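Local coordinates for MHC class I-like protein MILL2 (Mus musculus, PDB 6A97) that is an MHC class I-like protein that binds heparan sulfate proteoglycans on the surface of fibroblasts, at residues A[221-226]-A[231-236]; A[23-28]-A[187-192]; A[251-256]-A[261-266]; A[217-222]-A[271-276]. One frame throughout, in Å; residues are numbered along the deposited sequence.

Contact 1 (A[221-226]-A[231-236]); sequences CRAFNL and ATLVWL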
loop_
_atom_site.group_PDB
_atom_site.type_symbol
_atom_site.label_atom_id
_atom_site.label_comp_id
_atom_site.label_asym_id
_atom_site.label_seq_id
_atom_site.Cartn_x
_atom_site.Cartn_y
_atom_site.Cartn_z
ATOM N N CYS A 221 10.749 6.687 -3.817
ATOM C CA CYS A 221 10.029 7.043 -2.612
ATOM C C CYS A 221 10.357 6.060 -1.494
ATOM O O CYS A 221 10.224 4.851 -1.674
ATOM C CB CYS A 221 8.527 7.061 -2.878
ATOM S SG CYS A 221 7.540 7.424 -1.431
ATOM N N ARG A 222 10.795 6.578 -0.348
ATOM C CA ARG A 222 11.081 5.734 0.809
ATOM C C ARG A 222 10.259 6.152 2.017
ATOM O O ARG A 222 10.138 7.339 2.314
ATOM C CB ARG A 222 12.565 5.780 1.168
ATOM C CG ARG A 222 13.488 5.228 0.092
ATOM C CD ARG A 222 14.946 5.388 0.504
ATOM N NE ARG A 222 15.293 4.485 1.599
ATOM C CZ ARG A 222 16.486 4.435 2.187
ATOM N NH1 ARG A 222 17.462 5.248 1.795
ATOM N NH2 ARG A 222 16.700 3.571 3.172
ATOM N N ALA A 223 9.693 5.169 2.708
ATOM C CA ALA A 223 8.975 5.423 3.948
ATOM C C ALA A 223 9.780 4.865 5.113
ATOM O O ALA A 223 10.187 3.713 5.079
ATOM C CB ALA A 223 7.587 4.800 3.904
ATOM N N PHE A 224 10.016 5.688 6.131
ATOM C CA PHE A 224 10.785 5.279 7.303
ATOM C C PHE A 224 9.922 5.259 8.555
ATOM O O PHE A 224 8.837 5.845 8.587
ATOM C CB PHE A 224 11.972 6.220 7.542
ATOM C CG PHE A 224 12.974 6.244 6.426
ATOM C CD1 PHE A 224 12.800 7.086 5.341
ATOM C CD2 PHE A 224 14.101 5.439 6.470
ATOM C CE1 PHE A 224 13.726 7.122 4.316
ATOM C CE2 PHE A 224 15.032 5.465 5.445
ATOM C CZ PHE A 224 14.843 6.310 4.367
ATOM N N ASN A 225 10.429 4.592 9.585
ATOM C CA ASN A 225 9.864 4.664 10.926
ATOM C C ASN A 225 8.463 4.095 10.994
ATOM O O ASN A 225 7.592 4.650 11.660
ATOM C CB ASN A 225 9.857 6.112 11.428
ATOM C CG ASN A 225 10.000 6.206 12.934
ATOM O OD1 ASN A 225 10.792 5.484 13.537
ATOM N ND2 ASN A 225 9.233 7.102 13.550
ATOM N N LEU A 226 8.246 2.994 10.285
ATOM C CA LEU A 226 6.986 2.275 10.363
ATOM C C LEU A 226 7.013 1.398 11.610
ATOM O O LEU A 226 7.966 0.648 11.818
ATOM C CB LEU A 226 6.759 1.440 9.098
ATOM C CG LEU A 226 6.931 2.234 7.799
ATOM C CD1 LEU A 226 6.816 1.337 6.582
ATOM C CD2 LEU A 226 5.926 3.379 7.734
ATOM N N ALA A 231 2.140 -1.532 5.370
ATOM C CA ALA A 231 2.159 -0.220 4.737
ATOM C C ALA A 231 1.895 -0.343 3.245
ATOM O O ALA A 231 2.114 -1.400 2.647
ATOM C CB ALA A 231 3.489 0.472 4.983
ATOM N N THR A 232 1.404 0.735 2.646
ATOM C CA THR A 232 1.270 0.788 1.199
ATOM C C THR A 232 1.880 2.073 0.673
ATOM O O THR A 232 1.713 3.144 1.264
ATOM C CB THR A 232 -0.207 0.701 0.740
ATOM O OG1 THR A 232 -0.933 1.831 1.234
ATOM C CG2 THR A 232 -0.859 -0.577 1.237
ATOM N N LEU A 233 2.609 1.952 -0.430
ATOM C CA LEU A 233 3.150 3.102 -1.138
ATOM C C LEU A 233 2.577 3.116 -2.542
ATOM O O LEU A 233 2.490 2.074 -3.194
ATOM C CB LEU A 233 4.676 3.058 -1.194
ATOM C CG LEU A 233 5.459 3.413 0.068
ATOM C CD1 LEU A 233 6.933 3.127 -0.144
ATOM C CD2 LEU A 233 5.249 4.882 0.434
ATOM N N VAL A 234 2.174 4.291 -3.004
ATOM C CA VAL A 234 1.662 4.421 -4.359
ATOM C C VAL A 234 2.246 5.666 -5.014
ATOM O O VAL A 234 2.309 6.730 -4.399
ATOM C CB VAL A 234 0.111 4.479 -4.386
ATOM C CG1 VAL A 234 -0.413 5.537 -3.438
ATOM C CG2 VAL A 234 -0.396 4.730 -5.801
ATOM N N TRP A 235 2.720 5.517 -6.245
ATOM C CA TRP A 235 3.103 6.661 -7.053
ATOM C C TRP A 235 1.878 7.144 -7.812
ATOM O O TRP A 235 1.170 6.349 -8.435
ATOM C CB TRP A 235 4.233 6.306 -8.019
ATOM C CG TRP A 235 5.598 6.487 -7.435
ATOM C CD1 TRP A 235 6.470 5.505 -7.060
ATOM C CD2 TRP A 235 6.246 7.732 -7.145
ATOM N NE1 TRP A 235 7.623 6.061 -6.565
ATOM C CE2 TRP A 235 7.510 7.428 -6.605
ATOM C CE3 TRP A 235 5.878 9.074 -7.287
ATOM C CZ2 TRP A 235 8.408 8.413 -6.208
ATOM C CZ3 TRP A 235 6.773 10.053 -6.893
ATOM C CH2 TRP A 235 8.023 9.719 -6.363
ATOM N N LEU A 236 1.629 8.449 -7.752
ATOM C CA LEU A 236 0.451 9.038 -8.372
ATOM C C LEU A 236 0.846 10.015 -9.470
ATOM O O LEU A 236 1.721 10.853 -9.276
ATOM C CB LEU A 236 -0.407 9.756 -7.323
ATOM C CG LEU A 236 -0.988 8.901 -6.190
ATOM C CD1 LEU A 236 -1.498 9.786 -5.062
ATOM C CD2 LEU A 236 -2.097 8.015 -6.704
#

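Contact 2 (A[23-28]-A[187-192]); sequences HTLRYN and QRYLAS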
loop_
_atom_site.group_PDB
_atom_site.type_symbol
_atom_site.label_atom_id
_atom_site.label_comp_id
_atom_site.label_asym_id
_atom_site.label_seq_id
_atom_site.Cartn_x
_atom_site.Cartn_y
_atom_site.Cartn_z
ATOM N N HIS A 23 -4.359 -11.187 17.981
ATOM C CA HIS A 23 -2.930 -11.345 18.228
ATOM C C HIS A 23 -2.442 -12.736 17.854
ATOM O O HIS A 23 -3.216 -13.694 17.846
ATOM C CB HIS A 23 -2.608 -11.058 19.694
ATOM C CG HIS A 23 -2.977 -9.678 20.133
ATOM N ND1 HIS A 23 -2.186 -8.579 19.875
ATOM C CD2 HIS A 23 -4.055 -9.216 20.811
ATOM C CE1 HIS A 23 -2.758 -7.500 20.380
ATOM N NE2 HIS A 23 -3.893 -7.860 20.952
ATOM N N THR A 24 -1.153 -12.842 17.554
ATOM C CA THR A 24 -0.571 -14.111 17.140
ATOM C C THR A 24 0.719 -14.427 17.895
ATOM O O THR A 24 1.563 -13.553 18.112
ATOM C CB THR A 24 -0.280 -14.123 15.626
ATOM O OG1 THR A 24 -1.461 -13.748 14.908
ATOM C CG2 THR A 24 0.155 -15.508 15.173
ATOM N N LEU A 25 0.850 -15.683 18.305
ATOM C CA LEU A 25 2.089 -16.197 18.873
ATOM C C LEU A 25 2.630 -17.257 17.929
ATOM O O LEU A 25 1.918 -18.195 17.580
ATOM C CB LEU A 25 1.860 -16.780 20.267
ATOM C CG LEU A 25 2.986 -17.638 20.853
ATOM C CD1 LEU A 25 4.280 -16.848 20.937
ATOM C CD2 LEU A 25 2.601 -18.180 22.224
ATOM N N ARG A 26 3.879 -17.106 17.501
ATOM C CA ARG A 26 4.460 -18.044 16.547
ATOM C C ARG A 26 5.853 -18.492 16.964
ATOM O O ARG A 26 6.713 -17.669 17.278
ATOM C CB ARG A 26 4.519 -17.428 15.148
ATOM C CG ARG A 26 5.125 -18.354 14.095
ATOM C CD ARG A 26 5.219 -17.660 12.740
ATOM N NE ARG A 26 3.905 -17.293 12.215
ATOM C CZ ARG A 26 3.189 -18.047 11.381
ATOM N NH1 ARG A 26 2.006 -17.624 10.954
ATOM N NH2 ARG A 26 3.655 -19.219 10.971
ATOM N N TYR A 27 6.059 -19.803 16.962
ATOM C CA TYR A 27 7.360 -20.401 17.223
ATOM C C TYR A 27 7.955 -20.850 15.906
ATOM O O TYR A 27 7.365 -21.687 15.223
ATOM C CB TYR A 27 7.245 -21.610 18.157
ATOM C CG TYR A 27 6.615 -21.349 19.506
ATOM C CD1 TYR A 27 5.231 -21.279 19.646
ATOM C CD2 TYR A 27 7.402 -21.220 20.648
ATOM C CE1 TYR A 27 4.647 -21.066 20.882
ATOM C CE2 TYR A 27 6.828 -21.004 21.892
ATOM C CZ TYR A 27 5.452 -20.927 22.002
ATOM O OH TYR A 27 4.870 -20.712 23.232
ATOM N N ASN A 28 9.102 -20.292 15.534
ATOM C CA ASN A 28 9.844 -20.790 14.384
ATOM C C ASN A 28 11.014 -21.635 14.871
ATOM O O ASN A 28 11.957 -21.120 15.478
ATOM C CB ASN A 28 10.326 -19.640 13.500
ATOM C CG ASN A 28 9.254 -19.171 12.529
ATOM O OD1 ASN A 28 8.107 -19.598 12.610
ATOM N ND2 ASN A 28 9.626 -18.294 11.609
ATOM N N GLN A 187 -1.050 -14.846 26.256
ATOM C CA GLN A 187 -1.703 -13.929 27.179
ATOM C C GLN A 187 -0.689 -13.305 28.131
ATOM O O GLN A 187 -0.726 -12.104 28.395
ATOM C CB GLN A 187 -2.795 -14.649 27.972
ATOM C CG GLN A 187 -3.894 -13.725 28.454
ATOM C CD GLN A 187 -4.492 -12.909 27.325
ATOM O OE1 GLN A 187 -5.090 -13.455 26.397
ATOM N NE2 GLN A 187 -4.328 -11.594 27.394
ATOM N N ARG A 188 0.220 -14.131 28.638
ATOM C CA ARG A 188 1.247 -13.652 29.549
ATOM C C ARG A 188 2.196 -12.697 28.821
ATOM O O ARG A 188 2.583 -11.668 29.370
ATOM C CB ARG A 188 2.007 -14.832 30.158
ATOM C CG ARG A 188 2.767 -14.498 31.431
ATOM C CD ARG A 188 3.471 -15.726 31.998
ATOM N NE ARG A 188 4.430 -16.296 31.054
ATOM C CZ ARG A 188 4.248 -17.441 30.403
ATOM N NH1 ARG A 188 3.144 -18.149 30.597
ATOM N NH2 ARG A 188 5.174 -17.883 29.561
ATOM N N TYR A 189 2.548 -13.028 27.578
ATOM C CA TYR A 189 3.405 -12.163 26.765
ATOM C C TYR A 189 2.756 -10.810 26.480
ATOM O O TYR A 189 3.412 -9.771 26.558
ATOM C CB TYR A 189 3.756 -12.825 25.430
ATOM C CG TYR A 189 4.646 -14.044 25.511
ATOM C CD1 TYR A 189 5.361 -14.345 26.663
ATOM C CD2 TYR A 189 4.787 -14.883 24.415
ATOM C CE1 TYR A 189 6.182 -15.466 26.724
ATOM C CE2 TYR A 189 5.602 -15.997 24.463
ATOM C CZ TYR A 189 6.299 -16.287 25.616
ATOM O OH TYR A 189 7.108 -17.404 25.646
ATOM N N LEU A 190 1.474 -10.831 26.127
ATOM C CA LEU A 190 0.757 -9.610 25.768
ATOM C C LEU A 190 0.688 -8.625 26.928
ATOM O O LEU A 190 0.733 -7.410 26.724
ATOM C CB LEU A 190 -0.655 -9.943 25.280
ATOM C CG LEU A 190 -0.743 -10.505 23.862
ATOM C CD1 LEU A 190 -2.166 -10.945 23.530
ATOM C CD2 LEU A 190 -0.240 -9.474 22.858
ATOM N N ALA A 191 0.585 -9.152 28.143
ATOM C CA ALA A 191 0.570 -8.312 29.336
ATOM C C ALA A 191 1.911 -7.601 29.519
ATOM O O ALA A 191 1.958 -6.397 29.771
ATOM C CB ALA A 191 0.233 -9.143 30.563
ATOM N N SER A 192 2.997 -8.354 29.373
ATOM C CA SER A 192 4.344 -7.811 29.502
ATOM C C SER A 192 4.686 -6.840 28.378
ATOM O O SER A 192 5.616 -6.045 28.500
ATOM C CB SER A 192 5.369 -8.944 29.535
ATOM O OG SER A 192 5.064 -9.883 30.553
HETATM O O HOH W 1 6.343 -19.855 25.052
#

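Contact 3 (A[251-256]-A[261-266]); sequences TILPSG and QARVSI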
loop_
_atom_site.group_PDB
_atom_site.type_symbol
_atom_site.label_atom_id
_atom_site.label_comp_id
_atom_site.label_asym_id
_atom_site.label_seq_id
_atom_site.Cartn_x
_atom_site.Cartn_y
_atom_site.Cartn_z
ATOM N N THR A 251 7.731 -8.820 3.182
ATOM C CA THR A 251 8.230 -8.022 2.062
ATOM C C THR A 251 8.727 -6.648 2.504
ATOM O O THR A 251 9.483 -5.994 1.787
ATOM C CB THR A 251 7.150 -7.830 0.984
ATOM O OG1 THR A 251 5.958 -7.313 1.588
ATOM C CG2 THR A 251 6.837 -9.153 0.303
ATOM N N ILE A 252 8.293 -6.209 3.681
ATOM C CA ILE A 252 8.725 -4.925 4.220
ATOM C C ILE A 252 10.175 -5.021 4.716
ATOM O O ILE A 252 10.633 -6.092 5.118
ATOM C CB ILE A 252 7.786 -4.456 5.357
ATOM C CG1 ILE A 252 7.768 -2.928 5.451
ATOM C CG2 ILE A 252 8.156 -5.107 6.689
ATOM C CD1 ILE A 252 6.634 -2.386 6.297
ATOM N N LEU A 253 10.905 -3.909 4.661
ATOM C CA LEU A 253 12.322 -3.909 5.025
ATOM C C LEU A 253 12.544 -3.572 6.495
ATOM O O LEU A 253 12.084 -2.534 6.979
ATOM C CB LEU A 253 13.098 -2.916 4.158
ATOM C CG LEU A 253 12.975 -3.051 2.638
ATOM C CD1 LEU A 253 13.740 -1.930 1.946
ATOM C CD2 LEU A 253 13.481 -4.407 2.180
ATOM N N PRO A 254 13.253 -4.454 7.217
ATOM C CA PRO A 254 13.645 -4.128 8.590
ATOM C C PRO A 254 14.721 -3.049 8.597
ATOM O O PRO A 254 15.732 -3.191 7.913
ATOM C CB PRO A 254 14.182 -5.457 9.129
ATOM C CG PRO A 254 14.661 -6.185 7.913
ATOM C CD PRO A 254 13.725 -5.784 6.799
ATOM N N SER A 255 14.497 -1.975 9.343
ATOM C CA SER A 255 15.494 -0.918 9.458
ATOM C C SER A 255 16.600 -1.301 10.439
ATOM O O SER A 255 17.690 -0.733 10.404
ATOM C CB SER A 255 14.840 0.393 9.887
ATOM O OG SER A 255 14.035 0.913 8.845
ATOM N N GLY A 256 16.312 -2.267 11.307
ATOM C CA GLY A 256 17.315 -2.799 12.213
ATOM C C GLY A 256 17.177 -2.339 13.653
ATOM O O GLY A 256 17.786 -2.917 14.550
ATOM N N GLN A 261 10.806 -0.114 7.119
ATOM C CA GLN A 261 10.794 0.852 6.042
ATOM C C GLN A 261 10.395 0.184 4.737
ATOM O O GLN A 261 10.327 -1.046 4.649
ATOM C CB GLN A 261 12.156 1.537 5.914
ATOM C CG GLN A 261 13.304 0.635 5.525
ATOM C CD GLN A 261 14.598 1.413 5.383
ATOM O OE1 GLN A 261 14.979 1.819 4.281
ATOM N NE2 GLN A 261 15.273 1.646 6.506
ATOM N N ALA A 262 10.115 1.007 3.732
ATOM C CA ALA A 262 9.652 0.512 2.440
ATOM C C ALA A 262 10.146 1.409 1.311
ATOM O O ALA A 262 10.607 2.528 1.547
ATOM C CB ALA A 262 8.136 0.412 2.423
ATOM N N ARG A 263 10.042 0.921 0.082
ATOM C CA ARG A 263 10.622 1.623 -1.056
ATOM C C ARG A 263 9.890 1.274 -2.349
ATOM O O ARG A 263 9.552 0.114 -2.582
ATOM C CB ARG A 263 12.111 1.280 -1.167
ATOM C CG ARG A 263 12.752 1.579 -2.508
ATOM C CD ARG A 263 14.224 1.184 -2.498
ATOM N NE ARG A 263 14.403 -0.234 -2.199
ATOM C CZ ARG A 263 15.557 -0.783 -1.825
ATOM N NH1 ARG A 263 16.644 -0.035 -1.692
ATOM N NH2 ARG A 263 15.623 -2.084 -1.580
ATOM N N VAL A 264 9.614 2.288 -3.168
ATOM C CA VAL A 264 9.060 2.086 -4.509
ATOM C C VAL A 264 9.683 3.094 -5.456
ATOM O O VAL A 264 9.744 4.288 -5.151
ATOM C CB VAL A 264 7.517 2.241 -4.556
ATOM C CG1 VAL A 264 7.000 1.938 -5.951
ATOM C CG2 VAL A 264 6.843 1.325 -3.562
ATOM N N SER A 265 10.156 2.616 -6.602
ATOM C CA SER A 265 10.742 3.496 -7.605
ATOM C C SER A 265 9.993 3.430 -8.929
ATOM O O SER A 265 9.356 2.425 -9.240
ATOM C CB SER A 265 12.215 3.146 -7.828
ATOM O OG SER A 265 12.985 3.470 -6.685
ATOM N N ILE A 266 10.070 4.517 -9.695
ATOM C CA ILE A 266 9.553 4.567 -11.059
ATOM C C ILE A 266 10.527 5.340 -11.932
ATOM O O ILE A 266 11.353 6.100 -11.425
ATOM C CB ILE A 266 8.167 5.245 -11.147
ATOM C CG1 ILE A 266 8.225 6.650 -10.543
ATOM C CG2 ILE A 266 7.101 4.398 -10.450
ATOM C CD1 ILE A 266 6.934 7.433 -10.679
#

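Contact 4 (A[217-222]-A[271-276]); sequences VTLTCR and GQEPQF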
loop_
_atom_site.group_PDB
_atom_site.type_symbol
_atom_site.label_atom_id
_atom_site.label_comp_id
_atom_site.label_asym_id
_atom_site.label_seq_id
_atom_site.Cartn_x
_atom_site.Cartn_y
_atom_site.Cartn_z
ATOM N N VAL A 217 14.760 9.737 -15.508
ATOM C CA VAL A 217 14.976 10.103 -14.121
ATOM C C VAL A 217 14.285 9.070 -13.250
ATOM O O VAL A 217 13.080 8.855 -13.378
ATOM C CB VAL A 217 14.433 11.507 -13.791
ATOM C CG1 VAL A 217 14.492 11.753 -12.289
ATOM C CG2 VAL A 217 15.213 12.575 -14.549
ATOM N N THR A 218 15.041 8.418 -12.378
ATOM C CA THR A 218 14.451 7.459 -11.456
ATOM C C THR A 218 13.994 8.171 -10.187
ATOM O O THR A 218 14.803 8.758 -9.467
ATOM C CB THR A 218 15.436 6.333 -11.096
ATOM O OG1 THR A 218 15.778 5.601 -12.281
ATOM C CG2 THR A 218 14.816 5.380 -10.086
ATOM N N LEU A 219 12.689 8.139 -9.937
ATOM C CA LEU A 219 12.121 8.704 -8.719
ATOM C C LEU A 219 11.992 7.611 -7.676
ATOM O O LEU A 219 11.363 6.585 -7.926
ATOM C CB LEU A 219 10.752 9.334 -8.989
ATOM C CG LEU A 219 10.691 10.453 -10.031
ATOM C CD1 LEU A 219 9.247 10.889 -10.275
ATOM C CD2 LEU A 219 11.535 11.629 -9.597
ATOM N N THR A 220 12.584 7.820 -6.508
ATOM C CA THR A 220 12.503 6.814 -5.460
ATOM C C THR A 220 11.816 7.361 -4.220
ATOM O O THR A 220 12.234 8.372 -3.652
ATOM C CB THR A 220 13.889 6.285 -5.078
ATOM O OG1 THR A 220 14.506 5.712 -6.237
ATOM C CG2 THR A 220 13.777 5.227 -3.983
ATOM N N CYS A 221 10.749 6.687 -3.817
ATOM C CA CYS A 221 10.029 7.043 -2.612
ATOM C C CYS A 221 10.357 6.060 -1.494
ATOM O O CYS A 221 10.224 4.851 -1.674
ATOM C CB CYS A 221 8.527 7.061 -2.878
ATOM S SG CYS A 221 7.540 7.424 -1.431
ATOM N N ARG A 222 10.795 6.578 -0.348
ATOM C CA ARG A 222 11.081 5.734 0.809
ATOM C C ARG A 222 10.259 6.152 2.017
ATOM O O ARG A 222 10.138 7.339 2.314
ATOM C CB ARG A 222 12.565 5.780 1.168
ATOM C CG ARG A 222 13.488 5.228 0.092
ATOM C CD ARG A 222 14.946 5.388 0.504
ATOM N NE ARG A 222 15.293 4.485 1.599
ATOM C CZ ARG A 222 16.486 4.435 2.187
ATOM N NH1 ARG A 222 17.462 5.248 1.795
ATOM N NH2 ARG A 222 16.700 3.571 3.172
ATOM N N GLY A 271 12.086 16.304 -16.600
ATOM C CA GLY A 271 11.158 17.419 -16.580
ATOM C C GLY A 271 9.755 17.034 -16.148
ATOM O O GLY A 271 8.898 17.897 -15.973
ATOM N N GLN A 272 9.517 15.738 -15.974
ATOM C CA GLN A 272 8.191 15.253 -15.602
ATOM C C GLN A 272 7.983 15.161 -14.093
ATOM O O GLN A 272 6.858 14.949 -13.640
ATOM C CB GLN A 272 7.928 13.876 -16.214
ATOM C CG GLN A 272 7.452 13.891 -17.654
ATOM C CD GLN A 272 6.913 12.539 -18.084
ATOM O OE1 GLN A 272 7.476 11.494 -17.744
ATOM N NE2 GLN A 272 5.807 12.550 -18.826
ATOM N N GLU A 273 9.062 15.311 -13.325
ATOM C CA GLU A 273 9.027 15.077 -11.876
ATOM C C GLU A 273 7.877 15.770 -11.123
ATOM O O GLU A 273 7.245 15.135 -10.283
ATOM C CB GLU A 273 10.364 15.479 -11.238
ATOM C CG GLU A 273 11.574 14.740 -11.788
ATOM C CD GLU A 273 12.271 15.510 -12.893
ATOM O OE1 GLU A 273 11.569 16.138 -13.711
ATOM O OE2 GLU A 273 13.520 15.489 -12.940
ATOM N N PRO A 274 7.598 17.063 -11.411
ATOM C CA PRO A 274 6.473 17.714 -10.718
ATOM C C PRO A 274 5.125 17.000 -10.843
ATOM O O PRO A 274 4.267 17.190 -9.982
ATOM C CB PRO A 274 6.400 19.087 -11.395
ATOM C CG PRO A 274 7.795 19.367 -11.793
ATOM C CD PRO A 274 8.379 18.041 -12.197
ATOM N N GLN A 275 4.943 16.193 -11.883
ATOM C CA GLN A 275 3.675 15.500 -12.096
ATOM C C GLN A 275 3.451 14.346 -11.123
ATOM O O GLN A 275 2.336 13.838 -11.008
ATOM C CB GLN A 275 3.595 14.962 -13.525
ATOM C CG GLN A 275 3.698 16.017 -14.609
ATOM C CD GLN A 275 3.630 15.417 -16.000
ATOM O OE1 GLN A 275 2.838 14.509 -16.259
ATOM N NE2 GLN A 275 4.463 15.920 -16.902
ATOM N N PHE A 276 4.502 13.927 -10.426
ATOM C CA PHE A 276 4.435 12.692 -9.648
ATOM C C PHE A 276 4.512 12.916 -8.140
ATOM O O PHE A 276 5.366 13.653 -7.648
ATOM C CB PHE A 276 5.551 11.741 -10.093
ATOM C CG PHE A 276 5.374 11.222 -11.495
ATOM C CD1 PHE A 276 5.839 11.947 -12.577
ATOM C CD2 PHE A 276 4.731 10.016 -11.727
ATOM C CE1 PHE A 276 5.670 11.481 -13.867
ATOM C CE2 PHE A 276 4.563 9.541 -13.015
ATOM C CZ PHE A 276 5.031 10.277 -14.086
#

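Contact 1 (A[221-226]-A[231-236])
The indole of W235 meets C221 obliquely: CB of C221 lies 3.6 Å from CZ2 of W235, and SG of C221 stands 5.5 Å from the centroid of the six-membered ring, 30° off its normal, a sulfur-aromatic contact. Within strand 217-226, CZ of F224 lies 3.2 Å above the centre of one face of the R222 guanidinium, whose NH1 is at the edge of the F224 ring. NE1 of W235 donates to the backbone O of V264, satisfying the one polar atom of this buried side chain and limiting the rotation of the indole. SG of C221, anti to the backbone N (chi1 178°), reaches across the interior to its disulfide partner, C278 on strand 276-282. This is the core of the immunoglobulin C1-set fold: strands 217-226 and 231-237 belong to different sheets, the disulfide joins the sheets, and the tryptophan packs beside it. The segments run nearly antiparallel, their axes 8.8 Å apart, with no hydrogen bond between them. L233 points between the two strands, its CD2 3.9 Å from SG of C221 and 4.2 Å from CB of A223, whose small size suits this. Farther along, CD1 of L226 reaches CB of A231 at 3.8 Å.

Contact 2 (A[23-28]-A[187-192])
L190 lays both of its methyl groups against the imidazole of H23. CD2 of L190 is over one face, 3.9 Å from the ring centroid and 21° off the normal, displaced toward the rim on the side of ND1; this is a CH-pi contact. The other branch, CD1 of L190, lies 3.7 Å from CD2 of H23, so the forked end of the leucine spans the ring. A second pair is formed deeper in by L25 and Y189. CD1 of L25 comes up to the edge of the phenol ring, near its plane, at 3.9 Å from CE2 of Y189, the two side chains crossing at about a right angle. L25 gets there with CG anti to the backbone N (chi1 166°). Beyond the apolar pairs a water joins the two tyrosines: it donates to OH of Y189 at 2.6 Å and lies 2.5 Å from OH of Y27, in the plane of the Y27 ring. Tyrosine suits both places, since its ring can be buried while its hydroxyl still finds a polar partner.

In the next shell, D49 hydrogen-bonds to ND1 of H23 and so limits the rotation of the imidazole against the leucine, while F53 meets the ring of Y189 edge-to-face. The arrangement belongs to the MHC class I alpha-1/alpha-2 platform, in which helices lie across an antiparallel sheet. Strand 23-31 runs near the middle of that sheet, between strands 42-48 and 113-121, and the C-terminal end of helix 171-193 rests on the first residues of the strand, with helix 75-96 touching Y189 and Y27 as well.

Contact 3 (A[251-256]-A[261-266])
Q261 holds CG between its backbone N and carbonyl carbon (chi1 64°) and is extended beyond CG, while S255 keeps OG beside its own backbone N; together these turns bring the hydroxyl to the edge of the amide, in its plane. NE2 of Q261 donates to OG of S255 at 2.7 Å, the N-H pointing almost straight at the oxygen (168°). Glutamine suits the place because its amide serves different partners: OE1 of Q261 accepts from NH2 of R222, and NE2 also bonds to the backbone of a chain of a different protein in the assembly. Those bonds together should hold the amide in one orientation. The backbones of L253 and Q261 form an antiparallel hydrogen-bonded pair, with N of Q261 2.7 Å from O of L253 and N of L253 2.9 Å from O of Q261. CD1 of L253 lies over one face of the R263 guanidinium, 4.0 Å from NH2 of R263, a methyl against the flat side of a charged group. CG1 of I252 comes within 3.3 Å of O of Q261, and its side chain also touches L226. The short strand 253-254 thus forms the outer edge of one sheet of the immunoglobulin domain, with strand 260-268 between it and strand 217-226.

Contact 4 (A[217-222]-A[271-276])
L219 spreads its two methyl groups over the turn formed by residues 271-276: CD2 of L219 lies 3.8 Å from CG of E273, and CD1 of L219 is 3.8 Å from CB of F276. It crosses each of these side chains at about a right angle. This is one end of the immunoglobulin C1-set sandwich, where the chain leaves strand 260-268 of one sheet and passes through a short 3-10 turn into strand 276-282 of the other. Strand 217-226 lies beside strand 260-268, so its inward-facing leucine is well placed to meet the connection. Leucine suits this position because its forked end can reach the turn and the start of the next strand together.

CD1 of L219 stands obliquely to the F276 ring. That ring packs on I266, the side chain also touches V268, and CB of F276 meets W235. Within the turn, N of F276 bonds to O of E273 at 3.0 Å and N of Q275 to O of Q272 at 2.9 Å; these i to i+3 bonds define the 3-10 turn that leads into strand 276-282.

E273 is the polar member of the group. Glutamate suits the place, having an aliphatic CG to lie against L219 and a carboxylate far enough out to turn back to N of G271. Its chain bends at chi2 (95°), and the carboxylate swings toward V217. The two oxygens then part company: OE1 of E273 takes a weak hydrogen bond from N of G271, and OE2 of E273 rests against the branched end of V217, 3.7 Å from CG2 and 3.9 Å from CG1.

In the fold
Contact 2 comes first along the chain and stands apart, in the alpha-1/alpha-2 platform; its centre is about 28 Å from that of contact 1 and about 42 Å from that of contact 4. The other three lie in the immunoglobulin domain and touch one another. Contacts 1 and 4 share strand 217-226, C221 and R222, with centres about 14 Å apart, and contact 3 is nested in the loop that contact 4 closes. Strand 260-268 of contact 3 neighbours strand 217-226, and contacts 1 and 3 are about 8 Å apart between centres. The chain is thus built as two separate units, platform and immunoglobulin domain, each held together by contacts of its own.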